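Tannase (Lactobacillus plantarum, PDB 3WA7) catalyses the hydrolysis of galloyl ester bonds in tannins, probably as a serine esterase built on the alpha/beta-hydrolase fold. Local coordinates at residues A41-N46 / G112-T117; P130-D135 / G166-L171; L299-A304 / N325-L330; A318-T323 / S333-S338. All coordinates share one frame; numbering follows the deposited sequence.

From the N terminus, contact 1 closes first, returning the loop after strand 107-111 to the approach of strand 44-50 across 65 intervening residues. Contact 2 follows in series and joins helix 131-145 to helix 164-174; the two touch, chiefly at Asp135, which receives both Gln43 and Arg114, and also where Ile113 packs on Phe132. Together they tie interior strands 44-50 and 107-111 of the central mixed sheet to those helices. Contacts 3 and 4 lie farther on and cross, their segments alternating along the chain: 299-304, 318-323, 325-330, 333-338. They bring helix 291-309, the hairpin 320-330 and helix 332-339 together. Contacts 1 and 3, centres about 42 Å apart, lie on opposite sides of the chain's centre.

Contact 1 (A41-N46 / G112-T117); sequences AIQVLN and GIRGRT
Val44 and Gly112 carry the antiparallel pairing of strands 44-50 and 107-111, within the central sheet of the alpha/beta-hydrolase fold, into the loop that follows. Gly112 N donates to Val44 O at 2.8 Å, nearly along the C=O axis (168° at the oxygen). Just before it the chain folds in an inverse gamma turn centred on Gln43, where Val44 N reaches Ile42 O. That turn directs Ile42 O at the bare CA of Gly112, 3.3 Å away in a CA-H...O contact. Ile42 CG1 is anti to the backbone N (chi1 -164°), which sets it near Gly112 CA and Ile113 N; CD1 beyond it reaches Ile113 O at 3.3 Å, and CG2 meets Arg114 CG at 3.8 Å. Gln43 NE2 comes over one face of the Arg114 guanidinium, amide and guanidinium planes 41° apart, and lies 3.1 Å from Arg114 NE. Both nitrogens are donors, so this closeness is no bond. Asp135 of helix 131-145 explains it: OD1 accepts Gln43 NE2 and OD2 forms a salt bridge with Arg114 NE. A single buried carboxylate therefore gathers two donors that would not pair directly, and its charge should offset that of the guanidinium.

Contact 2 (P130-D135 / G166-L171); sequences PAFIVD and GATSAL
Phe132 CG lies between its backbone N and carbonyl carbon (chi1 76°), on a CB that points at the facing helix; the ring beyond meets Thr168 and Leu171. At Ile133, CG1 is anti to the backbone N (chi1 -176°), bringing that branch to Leu171. The Phe132 ring presents its edge to Thr168: CD1 lies 3.2 Å from OG1, which sits near the ring plane, consistent with slightly positive rim hydrogens facing a hydroxyl oxygen. That hydroxyl is already engaged, donating to Ala164 O one turn earlier in its own helix. Leu171 CD2 is the methyl that both residues share. It touches Phe132 CZ at 3.9 Å and Ile133 CG1 at 3.6 Å, the leucine crossing each side chain at about a right angle, while Ile133 CB lies over one face of the Phe132 ring, displaced toward its rim. The helix segments pass 9.9 Å apart at a crossing angle of -54°, and the buried interface has no polar bond across it. Helix 164-174 begins within the Gly161-Ser163-Gly165 sequence, which fits a nucleophile elbow, and Thr168 touches that elbow; its packing against helix 131-145, which follows strand 107-111 in the chain, is characteristic of the alpha/beta-hydrolase fold.

Contact 3 (L299-A304 / N325-L330); sequences LLISSA and NQVTDL
Ile301 buries more area than any other residue of this contact, laying its side chain between Val327 and Leu330. With CG1 anti to the carbonyl carbon (chi1 -73°) and CG2 anti to the backbone N, the two branches meet different residues. CG2 presses on the Val327 backbone, 3.4 Å from its O. On the other branch CG1 meets Leu330 CB at 3.7 Å, as the two side chains slide past each other in opposite directions, and CD1 ends against the Asp329 backbone, 3.8 Å from its C. One turn along the helix, the methyl of Ala304 faces Val327 CG2 at 4.1 Å. Leu300 adds its CB, 3.7 Å from Leu330 CD2. The helix and strand segments run nearly antiparallel, 157° between their directions, with axes 8.4 Å apart.

The strand belongs to a two-stranded hairpin with 320-323, and its course is interrupted by a classic beta bulge that sets Thr328 and Asp329 together opposite Val321. The bulge accounts for the spacing of the apolar residues: Val327 and Leu330, three positions apart, both direct CB at the helix, while Thr328 and Asp329 direct theirs away. Just past the bulge, Leu330 N donates to Asp329 OD1 at 2.7 Å, on the anti side of the carboxylate and 22° out of its plane.

Farther out, Gln305 of the same helix holds the strand's beginning through both ends of its amide, OE1 taking Val327 N and NE2 reaching Asn325 O. Phe320 of the partner strand touches Ala304, Val327 and Leu330, and Tyr335 rests on Leu300 and Leu330.

Contact 4 (A318-T323 / S333-S338); sequences AGFVVT and SAYLKS. With SO4 (sulfate ion), chain B.
Ala318 and Gly319 bring the chain against one side of helix 332-339, Gly319 CA standing 4.9 Å from Tyr335 CA and turning with a positive phi of 113° into strand 320-323. Ala318 uses both backbone polar atoms here. Its N donates to Ser338 OG at 3.1 Å in a nearly straight bond; OG is anti to its own backbone N (chi1 -176°), and the CB atoms of the two residues meet beside it. Its O lies 3.2 Å from Tyr335 CA in a CA-H...O contact and also sits at the edge of the Tyr335 ring, in its plane. Ala334 CB packs on Gly319 CA at 3.9 Å. Beyond the turn, Phe320 directs its edge at the face of Tyr335 in an offset edge-to-face pair, with centroids 5.6 Å apart and planes at 75°; the nearest carbons are Phe320 CE1 and Tyr335 CD1 at 3.6 Å. The far end of the tyrosine is held separately, by OH bonding to Ala417 O.

At the helix start, Ser333 N and Ser333 OG each donate to sulfate O2 at 3.0 Å. Arg293, Arg297 and Leu332 N complete this anion site, probably filled from the crystallisation liquor.

The aromatic pair thus lies where strand 320-323 and its partner 326-330 meet helices 291-309 and 332-339, with Trp447 against Phe320 and Tyr317 against Tyr335.

Contact 1 (A41-N46 / G112-T117)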
# COMPACT_ATOMS: atom_id res chain seq x y z
N ALA A 41 -11.13 -4.61 -19.50
CA ALA A 41 -11.48 -5.98 -19.13
C ALA A 41 -11.11 -6.35 -17.70
O ALA A 41 -11.76 -7.19 -17.08
CB ALA A 41 -10.83 -6.96 -20.10
N ILE A 42 -10.06 -5.72 -17.18
CA ILE A 42 -9.60 -6.01 -15.82
C ILE A 42 -10.61 -5.62 -14.74
O ILE A 42 -10.51 -6.08 -13.60
CB ILE A 42 -8.25 -5.30 -15.55
CG1 ILE A 42 -7.58 -5.92 -14.32
CG2 ILE A 42 -8.48 -3.80 -15.34
CD1 ILE A 42 -6.17 -5.42 -14.08
N GLN A 43 -11.59 -4.80 -15.11
CA GLN A 43 -12.60 -4.34 -14.15
C GLN A 43 -13.68 -5.37 -13.81
O GLN A 43 -14.86 -5.19 -14.13
CB GLN A 43 -13.26 -3.05 -14.65
CG GLN A 43 -12.31 -1.86 -14.70
CD GLN A 43 -12.98 -0.61 -15.24
OE1 GLN A 43 -13.41 -0.57 -16.39
NE2 GLN A 43 -13.08 0.42 -14.40
N VAL A 44 -13.26 -6.44 -13.14
CA VAL A 44 -14.16 -7.50 -12.70
C VAL A 44 -13.67 -7.91 -11.32
O VAL A 44 -12.54 -7.58 -10.94
CB VAL A 44 -14.14 -8.74 -13.63
CG1 VAL A 44 -14.69 -8.38 -15.00
CG2 VAL A 44 -12.72 -9.29 -13.74
N LEU A 45 -14.51 -8.59 -10.56
CA LEU A 45 -14.09 -9.04 -9.24
C LEU A 45 -14.49 -10.49 -9.02
O LEU A 45 -15.37 -11.02 -9.71
CB LEU A 45 -14.69 -8.13 -8.15
CG LEU A 45 -16.20 -7.92 -8.01
CD1 LEU A 45 -16.85 -9.15 -7.40
CD2 LEU A 45 -16.47 -6.71 -7.12
N ASN A 46 -13.81 -11.14 -8.07
CA ASN A 46 -14.08 -12.52 -7.73
C ASN A 46 -14.52 -12.58 -6.27
O ASN A 46 -13.99 -11.85 -5.43
CB ASN A 46 -12.83 -13.39 -7.90
CG ASN A 46 -12.33 -13.44 -9.32
OD1 ASN A 46 -13.11 -13.34 -10.27
ND2 ASN A 46 -11.03 -13.62 -9.48
N GLY A 112 -10.28 -6.70 -9.59
CA GLY A 112 -9.24 -6.36 -10.55
C GLY A 112 -9.21 -4.84 -10.57
O GLY A 112 -10.27 -4.20 -10.53
N ILE A 113 -8.02 -4.26 -10.64
CA ILE A 113 -7.85 -2.81 -10.61
C ILE A 113 -7.02 -2.28 -11.77
O ILE A 113 -5.95 -2.81 -12.06
CB ILE A 113 -7.15 -2.40 -9.29
CG1 ILE A 113 -7.94 -2.92 -8.08
CG2 ILE A 113 -6.98 -0.89 -9.23
CD1 ILE A 113 -9.33 -2.31 -7.95
N ARG A 114 -7.52 -1.24 -12.44
CA ARG A 114 -6.79 -0.64 -13.56
C ARG A 114 -5.46 -0.05 -13.09
O ARG A 114 -5.34 0.41 -11.95
CB ARG A 114 -7.61 0.47 -14.20
CG ARG A 114 -8.74 0.00 -15.10
CD ARG A 114 -9.53 1.21 -15.57
NE ARG A 114 -10.28 1.81 -14.47
CZ ARG A 114 -10.83 3.02 -14.52
NH1 ARG A 114 -10.72 3.77 -15.61
NH2 ARG A 114 -11.54 3.46 -13.49
N GLY A 115 -4.48 -0.06 -13.98
CA GLY A 115 -3.16 0.47 -13.67
C GLY A 115 -2.68 1.41 -14.77
O GLY A 115 -3.33 1.53 -15.81
N ARG A 116 -1.53 2.03 -14.55
CA ARG A 116 -0.97 3.01 -15.49
C ARG A 116 -0.77 2.56 -16.93
O ARG A 116 -0.70 3.39 -17.83
CB ARG A 116 0.35 3.56 -14.93
CG ARG A 116 1.44 2.51 -14.69
CD ARG A 116 2.57 3.11 -13.85
NE ARG A 116 3.59 2.13 -13.47
CZ ARG A 116 4.61 1.77 -14.24
NH1 ARG A 116 4.77 2.29 -15.45
NH2 ARG A 116 5.49 0.88 -13.79
N THR A 117 -0.68 1.25 -17.15
CA THR A 117 -0.49 0.73 -18.50
C THR A 117 -1.79 0.27 -19.15
O THR A 117 -1.80 -0.12 -20.32
CB THR A 117 0.50 -0.46 -18.50
OG1 THR A 117 0.07 -1.43 -17.54
CG2 THR A 117 1.91 0.01 -18.16

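Contact 2 (P130-D135 / G166-L171)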
# COMPACT_ATOMS: atom_id res chain seq x y z
N PRO A 130 -6.80 9.10 -11.28
CA PRO A 130 -7.00 8.27 -10.09
C PRO A 130 -7.71 6.93 -10.36
O PRO A 130 -8.41 6.42 -9.48
CB PRO A 130 -7.85 9.17 -9.22
CG PRO A 130 -8.81 9.75 -10.24
CD PRO A 130 -7.92 10.05 -11.45
N ALA A 131 -7.53 6.37 -11.55
CA ALA A 131 -8.19 5.12 -11.92
C ALA A 131 -8.10 4.01 -10.87
O ALA A 131 -9.10 3.36 -10.57
CB ALA A 131 -7.63 4.61 -13.25
N PHE A 132 -6.91 3.80 -10.31
CA PHE A 132 -6.74 2.74 -9.33
C PHE A 132 -7.67 2.84 -8.12
O PHE A 132 -8.27 1.84 -7.70
CB PHE A 132 -5.27 2.66 -8.88
CG PHE A 132 -4.84 3.74 -7.92
CD1 PHE A 132 -4.71 3.48 -6.56
CD2 PHE A 132 -4.54 5.02 -8.39
CE1 PHE A 132 -4.29 4.46 -5.67
CE2 PHE A 132 -4.11 6.02 -7.51
CZ PHE A 132 -3.98 5.74 -6.15
N ILE A 133 -7.81 4.04 -7.56
CA ILE A 133 -8.66 4.23 -6.40
C ILE A 133 -10.14 4.30 -6.79
O ILE A 133 -11.01 3.93 -6.00
CB ILE A 133 -8.24 5.48 -5.59
CG1 ILE A 133 -9.09 5.60 -4.32
CG2 ILE A 133 -8.34 6.73 -6.44
CD1 ILE A 133 -8.91 4.45 -3.34
N VAL A 134 -10.43 4.77 -8.00
CA VAL A 134 -11.81 4.82 -8.46
C VAL A 134 -12.30 3.37 -8.57
O VAL A 134 -13.42 3.06 -8.15
CB VAL A 134 -11.93 5.52 -9.84
CG1 VAL A 134 -13.31 5.28 -10.44
CG2 VAL A 134 -11.71 7.02 -9.67
N ASP A 135 -11.46 2.49 -9.10
CA ASP A 135 -11.84 1.08 -9.23
C ASP A 135 -11.99 0.41 -7.87
O ASP A 135 -12.91 -0.38 -7.67
CB ASP A 135 -10.81 0.30 -10.06
CG ASP A 135 -10.98 0.53 -11.55
OD1 ASP A 135 -12.02 1.09 -11.97
OD2 ASP A 135 -10.07 0.13 -12.31
N GLY A 166 -0.55 -1.14 -1.21
CA GLY A 166 -0.73 -0.77 0.18
C GLY A 166 -1.25 0.66 0.23
O GLY A 166 -2.05 1.02 1.10
N ALA A 167 -0.80 1.48 -0.72
CA ALA A 167 -1.24 2.86 -0.79
C ALA A 167 -2.72 2.86 -1.20
O ALA A 167 -3.50 3.70 -0.74
CB ALA A 167 -0.42 3.64 -1.83
N THR A 168 -3.09 1.91 -2.05
CA THR A 168 -4.47 1.79 -2.52
C THR A 168 -5.38 1.46 -1.34
O THR A 168 -6.44 2.06 -1.18
CB THR A 168 -4.59 0.69 -3.59
OG1 THR A 168 -3.76 1.04 -4.71
CG2 THR A 168 -6.04 0.54 -4.06
N SER A 169 -4.95 0.51 -0.52
CA SER A 169 -5.71 0.11 0.66
C SER A 169 -5.83 1.29 1.62
O SER A 169 -6.92 1.60 2.11
CB SER A 169 -5.01 -1.06 1.36
OG SER A 169 -5.68 -1.41 2.56
N ALA A 170 -4.72 1.96 1.88
CA ALA A 170 -4.72 3.10 2.79
C ALA A 170 -5.63 4.22 2.27
O ALA A 170 -6.39 4.81 3.03
CB ALA A 170 -3.30 3.64 2.97
N LEU A 171 -5.55 4.50 0.98
CA LEU A 171 -6.37 5.56 0.40
C LEU A 171 -7.86 5.24 0.48
O LEU A 171 -8.68 6.13 0.71
CB LEU A 171 -5.96 5.81 -1.06
CG LEU A 171 -6.65 7.00 -1.75
CD1 LEU A 171 -6.42 8.29 -0.97
CD2 LEU A 171 -6.08 7.11 -3.15

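Contact 3 (L299-A304 / N325-L330)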
# COMPACT_ATOMS: atom_id res chain seq x y z
N LEU A 299 12.76 3.40 16.38
CA LEU A 299 11.92 2.38 15.77
C LEU A 299 12.80 1.25 15.25
O LEU A 299 12.43 0.08 15.33
CB LEU A 299 11.10 2.99 14.64
CG LEU A 299 9.96 2.16 14.06
CD1 LEU A 299 9.03 1.68 15.17
CD2 LEU A 299 9.20 3.02 13.07
N LEU A 300 13.97 1.59 14.73
CA LEU A 300 14.89 0.57 14.23
C LEU A 300 15.51 -0.19 15.40
O LEU A 300 15.81 -1.38 15.29
CB LEU A 300 15.96 1.22 13.35
CG LEU A 300 15.43 1.52 11.94
CD1 LEU A 300 16.30 2.55 11.24
CD2 LEU A 300 15.36 0.23 11.14
N ILE A 301 15.72 0.49 16.52
CA ILE A 301 16.28 -0.17 17.69
C ILE A 301 15.24 -1.17 18.19
O ILE A 301 15.56 -2.30 18.55
CB ILE A 301 16.61 0.84 18.81
CG1 ILE A 301 17.85 1.65 18.41
CG2 ILE A 301 16.86 0.11 20.14
CD1 ILE A 301 18.22 2.75 19.39
N SER A 302 13.98 -0.75 18.20
CA SER A 302 12.89 -1.61 18.64
C SER A 302 12.75 -2.82 17.71
O SER A 302 12.48 -3.93 18.16
CB SER A 302 11.58 -0.83 18.69
OG SER A 302 10.51 -1.65 19.13
N SER A 303 12.94 -2.58 16.42
CA SER A 303 12.85 -3.65 15.42
C SER A 303 13.92 -4.70 15.68
O SER A 303 13.65 -5.90 15.66
CB SER A 303 13.04 -3.08 14.01
OG SER A 303 13.06 -4.12 13.05
N ALA A 304 15.15 -4.23 15.92
CA ALA A 304 16.27 -5.12 16.20
C ALA A 304 16.04 -5.86 17.51
O ALA A 304 16.33 -7.06 17.61
CB ALA A 304 17.56 -4.31 16.29
N ASN A 325 21.29 -8.44 26.79
CA ASN A 325 20.34 -8.90 25.78
C ASN A 325 19.54 -7.71 25.24
O ASN A 325 18.50 -7.89 24.62
CB ASN A 325 19.35 -9.91 26.38
CG ASN A 325 19.90 -11.32 26.41
OD1 ASN A 325 20.52 -11.78 25.44
ND2 ASN A 325 19.67 -12.03 27.51
N GLN A 326 20.05 -6.50 25.47
CA GLN A 326 19.35 -5.31 25.02
C GLN A 326 20.09 -4.49 23.97
O GLN A 326 21.31 -4.32 24.04
CB GLN A 326 19.05 -4.41 26.23
CG GLN A 326 18.18 -5.06 27.29
CD GLN A 326 16.79 -5.41 26.77
OE1 GLN A 326 16.06 -4.54 26.30
NE2 GLN A 326 16.43 -6.69 26.86
N VAL A 327 19.34 -4.00 22.99
CA VAL A 327 19.90 -3.15 21.94
C VAL A 327 19.79 -1.76 22.56
O VAL A 327 18.70 -1.21 22.68
CB VAL A 327 19.07 -3.22 20.65
CG1 VAL A 327 19.75 -2.40 19.56
CG2 VAL A 327 18.90 -4.67 20.20
N THR A 328 20.93 -1.19 22.95
CA THR A 328 20.94 0.10 23.63
C THR A 328 21.16 1.36 22.80
O THR A 328 20.93 2.46 23.29
CB THR A 328 21.97 0.09 24.77
OG1 THR A 328 23.27 -0.19 24.24
CG2 THR A 328 21.60 -0.97 25.79
N ASP A 329 21.62 1.22 21.57
CA ASP A 329 21.84 2.40 20.75
C ASP A 329 22.00 2.03 19.29
O ASP A 329 22.13 0.85 18.94
CB ASP A 329 23.09 3.16 21.22
CG ASP A 329 22.97 4.66 21.01
OD1 ASP A 329 22.22 5.09 20.11
OD2 ASP A 329 23.64 5.41 21.75
N LEU A 330 21.99 3.04 18.43
CA LEU A 330 22.12 2.83 17.01
C LEU A 330 22.70 4.05 16.29
O LEU A 330 22.27 5.18 16.53
CB LEU A 330 20.76 2.51 16.38
CG LEU A 330 20.69 2.59 14.85
CD1 LEU A 330 21.58 1.53 14.23
CD2 LEU A 330 19.25 2.42 14.39

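Contact 4 (A318-T323 / S333-S338)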
# COMPACT_ATOMS: atom_id res chain seq x y z
N ALA A 318 25.49 -2.93 10.10
CA ALA A 318 26.29 -2.16 11.04
C ALA A 318 25.47 -1.10 11.77
O ALA A 318 24.35 -0.77 11.36
CB ALA A 318 27.45 -1.50 10.30
N GLY A 319 26.03 -0.57 12.86
CA GLY A 319 25.37 0.50 13.58
C GLY A 319 24.83 0.27 14.98
O GLY A 319 24.82 1.20 15.79
N PHE A 320 24.39 -0.95 15.29
CA PHE A 320 23.82 -1.21 16.60
C PHE A 320 24.79 -1.45 17.75
O PHE A 320 25.91 -1.93 17.55
CB PHE A 320 22.83 -2.38 16.53
CG PHE A 320 21.65 -2.12 15.64
CD1 PHE A 320 21.71 -2.41 14.28
CD2 PHE A 320 20.48 -1.57 16.16
CE1 PHE A 320 20.61 -2.16 13.45
CE2 PHE A 320 19.38 -1.31 15.34
CZ PHE A 320 19.45 -1.61 13.98
N VAL A 321 24.35 -1.11 18.95
CA VAL A 321 25.14 -1.32 20.15
C VAL A 321 24.32 -2.24 21.03
O VAL A 321 23.16 -1.97 21.32
CB VAL A 321 25.40 -0.00 20.92
CG1 VAL A 321 26.19 -0.30 22.18
CG2 VAL A 321 26.15 0.98 20.03
N VAL A 322 24.93 -3.35 21.45
CA VAL A 322 24.24 -4.32 22.28
C VAL A 322 24.86 -4.43 23.66
O VAL A 322 26.08 -4.56 23.80
CB VAL A 322 24.24 -5.72 21.64
CG1 VAL A 322 23.62 -6.74 22.58
CG2 VAL A 322 23.49 -5.68 20.32
N THR A 323 24.02 -4.36 24.69
CA THR A 323 24.45 -4.48 26.07
C THR A 323 23.60 -5.61 26.66
O THR A 323 22.38 -5.50 26.72
CB THR A 323 24.17 -3.19 26.86
OG1 THR A 323 24.68 -2.06 26.13
CG2 THR A 323 24.84 -3.24 28.22
N SER A 333 23.07 6.52 10.65
CA SER A 333 23.78 6.74 9.40
C SER A 333 24.55 5.49 9.00
O SER A 333 24.58 5.12 7.82
CB SER A 333 24.75 7.92 9.54
OG SER A 333 24.04 9.12 9.80
N ALA A 334 25.16 4.83 9.98
CA ALA A 334 25.91 3.61 9.71
C ALA A 334 24.98 2.50 9.22
O ALA A 334 25.31 1.77 8.29
CB ALA A 334 26.65 3.16 10.96
N TYR A 335 23.82 2.39 9.86
CA TYR A 335 22.85 1.37 9.46
C TYR A 335 22.39 1.59 8.02
O TYR A 335 22.34 0.65 7.22
CB TYR A 335 21.63 1.39 10.39
CG TYR A 335 20.53 0.44 9.96
CD1 TYR A 335 20.67 -0.93 10.12
CD2 TYR A 335 19.36 0.92 9.35
CE1 TYR A 335 19.69 -1.82 9.69
CE2 TYR A 335 18.37 0.04 8.91
CZ TYR A 335 18.54 -1.33 9.09
OH TYR A 335 17.57 -2.21 8.65
N LEU A 336 22.05 2.83 7.69
CA LEU A 336 21.59 3.15 6.35
C LEU A 336 22.64 2.86 5.28
O LEU A 336 22.31 2.37 4.20
CB LEU A 336 21.15 4.62 6.29
CG LEU A 336 19.94 4.87 7.20
CD1 LEU A 336 19.66 6.36 7.31
CD2 LEU A 336 18.73 4.12 6.65
N LYS A 337 23.90 3.15 5.58
CA LYS A 337 24.97 2.88 4.63
C LYS A 337 25.10 1.37 4.44
O LYS A 337 25.34 0.89 3.34
CB LYS A 337 26.29 3.46 5.14
CG LYS A 337 27.48 3.21 4.23
CD LYS A 337 28.75 3.85 4.79
CE LYS A 337 29.94 3.59 3.89
NZ LYS A 337 31.20 4.16 4.45
N SER A 338 24.93 0.64 5.54
CA SER A 338 25.02 -0.82 5.52
C SER A 338 23.85 -1.41 4.74
O SER A 338 24.01 -2.35 3.97
CB SER A 338 25.02 -1.35 6.96
OG SER A 338 25.20 -2.75 7.00
S SO4 B . 22.71 9.15 14.01
O1 SO4 B . 22.25 7.95 14.74
O2 SO4 B . 22.89 8.83 12.59
O3 SO4 B . 21.72 10.23 14.16
O4 SO4 B . 24.00 9.59 14.58